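Local coordinates for glutaredoxin (Methanosarcina mazei, PDB 3NZN), which probably acts as a thiol-disulfide oxidoreductase of the NrdH-like glutaredoxin family, exchanging electrons through a redox-active disulfide, at the interface of chains A and B. Numbering follows the deposited sequence. Chains: chain A/B, Glutaredoxin.

The interface of chains A and B. Residues chain A 7, 9; chain B 12, 57, 61.
A:Phe7 lays one face of its ring against B:Arg12, and these two residues bury more surface than the others of the patch, 74 and 51 Å². The beta-carbon of the arginine, CB, sits over the ring 3.8 Å from its centroid as a CH-pi contact, and it comes nearest at the ring atom CD1 of A:Phe7, 3.5 Å away. Further out the arginine bends at chi3 (-64°), which swings its guanidinium along the same face to the CD2-CE2 edge. There CD2 of A:Phe7 lies 3.6 Å from CZ of B:Arg12. The two planes are tilted by 34°, and the overlap is offset toward the rims, so this is a slanted cover rather than a parallel stack. The backbone of B:Arg12 joins in, its carbonyl O standing 3.4 Å from CE1 of A:Phe7.

Apolar packing continues at the root of the phenylalanine, where the methyl CD2 of B:Leu57 touches CB of A:Phe7 at 3.7 Å. Of a different kind is the van der Waals contact made by B:Glu61, whose CG methylene is 3.3 Å from the carbonyl O of A:Phe7.

The polar link is modest. NH2 of B:Arg12 gives a weak, bent hydrogen bond to the amide oxygen OE1 of A:Gln9 (3.1 Å, 134° at H). The amide stands at the guanidinium edge, its plane turned steeply from that of the arginine.

A:Phe7 lies in the loop between strands 2-4 and 10-15 of chain A, reaching toward the start of helix 59-70 in chain B. This patch belongs to a larger contact between copies of one protein that is not an exact two-fold and may not persist outside the crystal.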
# COMPACT_ATOMS: atom_id res chain seq x y z
N PHE A 7 -10.08 5.96 12.96
CA PHE A 7 -9.07 6.00 13.97
C PHE A 7 -8.69 7.40 14.35
O PHE A 7 -7.69 7.56 15.07
CB PHE A 7 -7.85 5.17 13.50
CG PHE A 7 -8.25 3.85 12.89
CD1 PHE A 7 -9.01 2.88 13.67
CD2 PHE A 7 -7.96 3.54 11.59
CE1 PHE A 7 -9.42 1.74 13.06
CE2 PHE A 7 -8.45 2.41 11.03
CZ PHE A 7 -9.11 1.51 11.79
N GLN A 9 -7.53 9.89 12.51
CA GLN A 9 -6.47 10.48 11.74
C GLN A 9 -7.05 11.19 10.50
O GLN A 9 -7.86 10.69 9.76
CB GLN A 9 -5.46 9.45 11.27
CG GLN A 9 -4.91 8.57 12.25
CD GLN A 9 -4.16 7.36 11.57
OE1 GLN A 9 -4.75 6.49 10.75
NE2 GLN A 9 -2.84 7.34 11.84
N ARG B 12 -6.41 -1.59 14.38
CA ARG B 12 -6.95 -0.61 15.27
C ARG B 12 -8.45 -0.70 15.33
O ARG B 12 -9.10 0.02 16.02
CB ARG B 12 -6.52 0.79 14.90
CG ARG B 12 -5.02 1.03 15.11
CD ARG B 12 -4.44 2.05 14.24
NE ARG B 12 -4.53 1.57 12.87
CZ ARG B 12 -4.61 2.33 11.84
NH1 ARG B 12 -4.86 1.83 10.64
NH2 ARG B 12 -4.49 3.66 11.94
N LEU B 57 -4.72 3.08 19.28
CA LEU B 57 -4.71 4.42 18.64
C LEU B 57 -3.48 5.17 19.03
O LEU B 57 -2.89 4.90 20.03
CB LEU B 57 -5.96 5.21 19.00
CG LEU B 57 -7.25 4.56 18.61
CD1 LEU B 57 -8.38 5.37 19.09
CD2 LEU B 57 -7.25 4.28 17.04
N GLU B 61 -5.44 10.61 19.47
CA GLU B 61 -6.65 10.00 19.04
C GLU B 61 -7.31 9.12 20.07
O GLU B 61 -8.52 9.07 20.18
CB GLU B 61 -6.39 9.27 17.75
CG GLU B 61 -6.23 10.18 16.53
CD GLU B 61 -4.90 10.87 16.37
OE1 GLU B 61 -3.89 10.40 17.03
OE2 GLU B 61 -4.82 11.87 15.60